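Local coordinates for amphoterin-induced protein 1 (Mus musculus, PDB 2XOT) that promotes growth and fasciculation of neurites and may mediate homophilic and heterophilic cell-cell interaction, with an extracellular part built of leucine-rich repeats and an immunoglobulin domain, at residues H101-E105 / F106-D110; T181-Q184 / K185-A188. All coordinates share one frame; numbering follows the deposited sequence.

Contact 1 of 2, residues H101-E105 / F106-D110; sequences HTLDE and FLFSD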
ATOM      1  N   HIS B 101       3.567   3.778 -27.430  1.00 29.27           N
ATOM      2  CA  HIS B 101       4.702   4.209 -28.250  1.00 30.27           C
ATOM      3  C   HIS B 101       5.198   5.592 -27.884  1.00 31.04           C
ATOM      4  O   HIS B 101       6.384   5.889 -28.004  1.00 31.89           O
ATOM      5  CB  HIS B 101       4.329   4.150 -29.735  1.00 30.36           C
ATOM      6  CG  HIS B 101       5.447   4.532 -30.644  1.00 32.09           C
ATOM      7  ND1 HIS B 101       6.672   3.896 -30.624  1.00 33.25           N
ATOM      8  CD2 HIS B 101       5.528   5.480 -31.606  1.00 33.19           C
ATOM      9  CE1 HIS B 101       7.459   4.441 -31.533  1.00 34.45           C
ATOM     10  NE2 HIS B 101       6.789   5.402 -32.146  1.00 34.12           N
ATOM     11  N   THR B 102       4.307   6.454 -27.430  1.00 32.63           N
ATOM     12  CA  THR B 102       4.744   7.759 -26.951  1.00 33.77           C
ATOM     13  C   THR B 102       4.037   8.200 -25.676  1.00 33.67           C
ATOM     14  O   THR B 102       2.910   7.807 -25.401  1.00 34.64           O
ATOM     15  CB  THR B 102       4.691   8.857 -28.088  1.00 34.81           C
ATOM     16  OG1 THR B 102       4.621  10.173 -27.506  1.00 37.21           O
ATOM     17  CG2 THR B 102       3.526   8.639 -29.056  1.00 34.88           C
ATOM     18  N   LEU B 103       4.754   8.987 -24.885  1.00 33.66           N
ATOM     19  CA  LEU B 103       4.267   9.540 -23.632  1.00 33.65           C
ATOM     20  C   LEU B 103       4.068  11.038 -23.847  1.00 33.66           C
ATOM     21  O   LEU B 103       4.986  11.825 -23.678  1.00 33.55           O
ATOM     22  CB  LEU B 103       5.291   9.267 -22.518  1.00 33.64           C
ATOM     23  CG  LEU B 103       5.112   8.002 -21.668  1.00 33.53           C
ATOM     24  CD1 LEU B 103       4.505   6.826 -22.421  1.00 34.04           C
ATOM     25  CD2 LEU B 103       6.442   7.617 -21.049  1.00 33.89           C
ATOM     26  N   ASP B 104       2.865  11.418 -24.257  1.00 34.20           N
ATOM     27  CA  ASP B 104       2.589  12.782 -24.688  1.00 34.64           C
ATOM     28  C   ASP B 104       2.635  13.728 -23.503  1.00 34.09           C
ATOM     29  O   ASP B 104       2.438  13.301 -22.368  1.00 34.16           O
ATOM     30  CB  ASP B 104       1.212  12.867 -25.339  1.00 35.32           C
ATOM     31  CG  ASP B 104       1.218  12.437 -26.789  1.00 38.59           C
ATOM     32  OD1 ASP B 104       2.139  11.707 -27.210  1.00 43.06           O
ATOM     33  OD2 ASP B 104       0.281  12.838 -27.521  1.00 42.33           O
ATOM     34  N   GLU B 105       2.886  15.011 -23.765  1.00 32.74           N
ATOM     35  CA  GLU B 105       2.981  15.993 -22.676  1.00 32.56           C
ATOM     36  C   GLU B 105       1.680  16.082 -21.897  1.00 31.11           C
ATOM     37  O   GLU B 105       0.592  16.022 -22.478  1.00 31.36           O
ATOM     38  CB  GLU B 105       3.404  17.374 -23.182  1.00 32.44           C
ATOM     39  CG  GLU B 105       2.520  17.958 -24.258  1.00 34.10           C
ATOM     40  CD  GLU B 105       2.821  19.428 -24.540  1.00 35.67           C
ATOM     41  OE1 GLU B 105       3.832  19.987 -24.015  1.00 37.77           O
ATOM     42  OE2 GLU B 105       2.011  20.017 -25.288  1.00 40.68           O
ATOM     43  N   PHE B 106       1.815  16.186 -20.573  1.00 29.76           N
ATOM     44  CA  PHE B 106       0.708  16.180 -19.624  1.00 28.84           C
ATOM     45  C   PHE B 106      -0.173  14.925 -19.602  1.00 28.19           C
ATOM     46  O   PHE B 106      -1.247  14.949 -19.002  1.00 27.92           O
ATOM     47  CB  PHE B 106      -0.147  17.435 -19.801  1.00 30.07           C
ATOM     48  CG  PHE B 106       0.662  18.673 -20.050  1.00 30.74           C
ATOM     49  CD1 PHE B 106       1.665  19.039 -19.181  1.00 32.22           C
ATOM     50  CD2 PHE B 106       0.439  19.451 -21.172  1.00 33.38           C
ATOM     51  CE1 PHE B 106       2.429  20.167 -19.414  1.00 33.92           C
ATOM     52  CE2 PHE B 106       1.202  20.575 -21.412  1.00 32.47           C
ATOM     53  CZ  PHE B 106       2.191  20.936 -20.541  1.00 32.09           C
ATOM     54  N   LEU B 107       0.287  13.821 -20.195  1.00 27.08           N
ATOM     55  CA  LEU B 107      -0.534  12.596 -20.285  1.00 26.76           C
ATOM     56  C   LEU B 107      -0.995  12.042 -18.935  1.00 26.32           C
ATOM     57  O   LEU B 107      -2.101  11.524 -18.829  1.00 26.16           O
ATOM     58  CB  LEU B 107       0.206  11.491 -21.055  1.00 26.31           C
ATOM     59  CG  LEU B 107      -0.605  10.272 -21.477  1.00 26.94           C
ATOM     60  CD1 LEU B 107      -1.758  10.659 -22.418  1.00 26.52           C
ATOM     61  CD2 LEU B 107       0.299   9.246 -22.144  1.00 26.10           C
ATOM     62  N   PHE B 108      -0.162  12.172 -17.902  1.00 25.87           N
ATOM     63  CA  PHE B 108      -0.482  11.631 -16.574  1.00 25.18           C
ATOM     64  C   PHE B 108      -0.728  12.731 -15.549  1.00 25.48           C
ATOM     65  O   PHE B 108      -0.908  12.448 -14.382  1.00 26.19           O
ATOM     66  CB  PHE B 108       0.654  10.722 -16.106  1.00 24.38           C
ATOM     67  CG  PHE B 108       0.897   9.523 -17.020  1.00 23.95           C
ATOM     68  CD1 PHE B 108      -0.037   8.515 -17.123  1.00 22.47           C
ATOM     69  CD2 PHE B 108       2.053   9.427 -17.774  1.00 22.36           C
ATOM     70  CE1 PHE B 108       0.165   7.440 -17.956  1.00 22.29           C
ATOM     71  CE2 PHE B 108       2.258   8.338 -18.596  1.00 22.72           C
ATOM     72  CZ  PHE B 108       1.305   7.355 -18.686  1.00 23.31           C
ATOM     73  N   SER B 109      -0.762  13.979 -15.999  1.00 26.07           N
ATOM     74  CA  SER B 109      -0.883  15.136 -15.116  1.00 26.58           C
ATOM     75  C   SER B 109      -2.200  15.264 -14.357  1.00 26.62           C
ATOM     76  O   SER B 109      -2.267  15.996 -13.365  1.00 26.63           O
ATOM     77  CB  SER B 109      -0.640  16.413 -15.906  1.00 26.62           C
ATOM     78  OG  SER B 109       0.701  16.458 -16.294  1.00 29.35           O
ATOM     79  N   ASP B 110      -3.240  14.564 -14.800  1.00 26.98           N
ATOM     80  CA  ASP B 110      -4.483  14.507 -14.016  1.00 27.04           C
ATOM     81  C   ASP B 110      -4.330  13.537 -12.810  1.00 26.80           C
ATOM     82  O   ASP B 110      -5.167  13.535 -11.915  1.00 26.52           O
ATOM     83  CB  ASP B 110      -5.667  14.088 -14.894  1.00 27.41           C
ATOM     84  CG  ASP B 110      -6.053  15.156 -15.930  1.00 29.40           C
ATOM     85  OD1 ASP B 110      -5.840  16.355 -15.661  1.00 30.05           O
ATOM     86  OD2 ASP B 110      -6.567  14.779 -17.011  1.00 34.07           O
TER
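Leu-107 N donates to Asp-104 O at 3.1 Å, closing a type II beta turn. A second hydrogen bond, Ser-109 N to Phe-106 O, completes the type I turn that follows. Ahead of both, Thr-102 OG1 donates to Asp-104 OD1 at 2.9 Å, reaching the carboxylate oxygen nearly end-on.

The two central residues of the type II turn lie side by side, the Glu-105 chain running along the Phe-106 ring: its CB sits over one face in a CH-pi contact, 4.3 Å from the ring centroid, while its CD comes within 3.7 Å of Phe-106 CE2. Glu-105 CG stands between the backbone N and the carbonyl carbon (chi1 56°), which lifts the extended chain next to the ring, carboxylate and ring planes 24° apart.

Apolar contacts line the inner side. Leu-103 CG meets the edge of the buried Phe-108 ring 4.2 Å from CE2, and Leu-107 CD2 packs at the same distance from Leu-103 CA. Backbone hydrogen bonds of Phe-106 with Asn-130 and of Phe-108 with Ala-131 join these turns to LRR 4, the stacking of successive coils that builds a leucine-rich repeat solenoid.

Contact 2 of 2, residues T181-Q184 / K185-A188; sequences TDLQ and KLPA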
ATOM      1  N   THR B 181      27.807  13.310 -14.226  1.00 29.72           N
ATOM      2  CA  THR B 181      27.980  14.407 -13.273  1.00 30.46           C
ATOM      3  C   THR B 181      26.665  14.764 -12.587  1.00 30.31           C
ATOM      4  O   THR B 181      26.650  15.173 -11.420  1.00 29.73           O
ATOM      5  CB  THR B 181      28.528  15.676 -13.954  1.00 30.88           C
ATOM      6  OG1 THR B 181      29.711  15.340 -14.667  1.00 33.72           O
ATOM      7  CG2 THR B 181      28.892  16.728 -12.921  1.00 32.59           C
ATOM      8  N   ASP B 182      25.562  14.626 -13.321  1.00 29.97           N
ATOM      9  CA  ASP B 182      24.248  14.876 -12.741  1.00 30.29           C
ATOM     10  C   ASP B 182      23.857  13.766 -11.779  1.00 29.81           C
ATOM     11  O   ASP B 182      23.298  14.025 -10.710  1.00 30.21           O
ATOM     12  CB  ASP B 182      23.176  14.980 -13.838  1.00 30.63           C
ATOM     13  CG  ASP B 182      23.300  16.248 -14.668  1.00 32.97           C
ATOM     14  OD1 ASP B 182      23.742  17.284 -14.125  1.00 35.66           O
ATOM     15  OD2 ASP B 182      22.927  16.215 -15.859  1.00 35.97           O
ATOM     16  N   LEU B 183      24.141  12.531 -12.164  1.00 29.07           N
ATOM     17  CA  LEU B 183      23.810  11.382 -11.334  1.00 29.27           C
ATOM     18  C   LEU B 183      24.570  11.349 -10.011  1.00 30.07           C
ATOM     19  O   LEU B 183      23.992  10.946  -9.005  1.00 29.59           O
ATOM     20  CB  LEU B 183      24.053  10.065 -12.093  1.00 28.84           C
ATOM     21  CG  LEU B 183      23.164   9.817 -13.315  1.00 27.14           C
ATOM     22  CD1 LEU B 183      23.472   8.452 -13.929  1.00 23.59           C
ATOM     23  CD2 LEU B 183      21.700   9.942 -12.937  1.00 27.46           C
ATOM     24  N   GLN B 184      25.849  11.765 -10.034  1.00 30.46           N
ATOM     25  CA  GLN B 184      26.692  11.833  -8.841  1.00 31.10           C
ATOM     26  C   GLN B 184      26.143  12.799  -7.783  1.00 30.68           C
ATOM     27  O   GLN B 184      26.304  12.584  -6.599  1.00 29.86           O
ATOM     28  CB  GLN B 184      28.122  12.252  -9.210  1.00 31.88           C
ATOM     29  CG  GLN B 184      29.216  11.498  -8.403  1.00 36.37           C
ATOM     30  CD  GLN B 184      29.318  11.867  -6.911  1.00 40.79           C
ATOM     31  OE1 GLN B 184      29.387  10.985  -6.041  1.00 43.46           O
ATOM     32  NE2 GLN B 184      29.372  13.169  -6.617  1.00 43.48           N
ATOM     33  N   LYS B 185      25.496  13.862  -8.226  1.00 30.38           N
ATOM     34  CA  LYS B 185      24.934  14.874  -7.339  1.00 30.45           C
ATOM     35  C   LYS B 185      23.658  14.458  -6.645  1.00 29.88           C
ATOM     36  O   LYS B 185      23.235  15.112  -5.680  1.00 30.59           O
ATOM     37  CB  LYS B 185      24.661  16.149  -8.138  1.00 30.29           C
ATOM     38  CG  LYS B 185      25.906  16.903  -8.447  1.00 31.82           C
ATOM     39  CD  LYS B 185      25.739  17.881  -9.601  1.00 32.72           C
ATOM     40  CE  LYS B 185      27.075  18.599  -9.829  1.00 35.46           C
ATOM     41  NZ  LYS B 185      27.161  19.330 -11.121  1.00 36.37           N
ATOM     42  N   LEU B 186      23.033  13.380  -7.112  1.00 29.16           N
ATOM     43  CA  LEU B 186      21.746  12.958  -6.563  1.00 29.32           C
ATOM     44  C   LEU B 186      21.930  12.456  -5.135  1.00 28.37           C
ATOM     45  O   LEU B 186      22.977  11.939  -4.796  1.00 28.79           O
ATOM     46  CB  LEU B 186      21.109  11.838  -7.398  1.00 29.32           C
ATOM     47  CG  LEU B 186      20.286  12.107  -8.666  1.00 31.34           C
ATOM     48  CD1 LEU B 186      20.618  13.426  -9.280  1.00 31.87           C
ATOM     49  CD2 LEU B 186      20.466  10.947  -9.681  1.00 29.40           C
ATOM     50  N   PRO B 187      20.896  12.598  -4.305  1.00 28.05           N
ATOM     51  CA  PRO B 187      20.926  11.972  -2.995  1.00 27.88           C
ATOM     52  C   PRO B 187      20.863  10.448  -3.141  1.00 27.13           C
ATOM     53  O   PRO B 187      20.202   9.944  -4.035  1.00 26.85           O
ATOM     54  CB  PRO B 187      19.677  12.518  -2.295  1.00 27.41           C
ATOM     55  CG  PRO B 187      18.827  13.055  -3.350  1.00 28.29           C
ATOM     56  CD  PRO B 187      19.641  13.318  -4.561  1.00 27.95           C
ATOM     57  N   ALA B 188      21.574   9.750  -2.270  1.00 27.08           N
ATOM     58  CA  ALA B 188      21.684   8.300  -2.297  1.00 26.95           C
ATOM     59  C   ALA B 188      20.345   7.598  -2.247  1.00 27.06           C
ATOM     60  O   ALA B 188      20.232   6.511  -2.771  1.00 27.41           O
ATOM     61  CB  ALA B 188      22.573   7.825  -1.145  1.00 27.36           C
TER
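Leu-183 O accepts the backbone N-H of Leu-186 at 3.2 Å, with an angle of 155° at the hydrogen. Around the same oxygen lie two carbons of the Leu-186 side chain, CB at 3.4 Å and CD2 a little farther out. One residue earlier, Lys-185 N makes a weak bond to Asp-182 O, 3.3 Å long and bent. Both bonds span three residues, a 3-10-like spacing where the chain leaves the helix of LRR 6 and heads into the C-terminal cap of the leucine-rich repeat domain. Pro-187 then takes the N-cap position of helix 188-191.

Leu-183 and Leu-186 lie side by side and point the same way, their CD2 methyls 3.6 Å apart. They face inward, Leu-183 against Phe-151 and Leu-186 against Ile-156, both from LRR 5. With an alanine in place of Leu-186, CG and both methyls go, which would probably open a gap beside Leu-183 CD2 and Ile-156.

On the exposed side, Lys-185 runs back along the helix, extended beyond CG, and its CD rests 3.4 Å from Thr-181 O, a carbonyl oxygen buried without a polar partner. Thr-181 CG2 is anti to its own nitrogen, which sets this methyl beside the end of the lysine, 3.6 Å from Lys-185 NZ. That ammonium nitrogen and Asp-182 OD1 remain 5.0 Å apart, so any attraction acts at a distance; Asp-182 OD2 instead has a long, weak ion pair with Lys-157 NZ.

How the contacts relate
Contact 1 comes first along the chain; its centre is 26 Å from that of contact 2 and their nearest atoms are about 17 Å apart, so they do not touch. Both belong to the leucine-rich repeat domain. Residues 101-110 end LRR 3, between the neighbouring parallel strands 92-94 and 116-118, while residues 181-188 follow strand 167-169 of the same sheet and lead from LRR 6 toward the edge strand 194-195. Contact 1 therefore sits within the stacked repeats, contact 2 where they pass into the C-terminal cap. There Ala-188 N bonds Asp-269 OD1 of the immunoglobulin domain. The repeat region mediates homodimerization, yet no other chain of the assembly touches either contact.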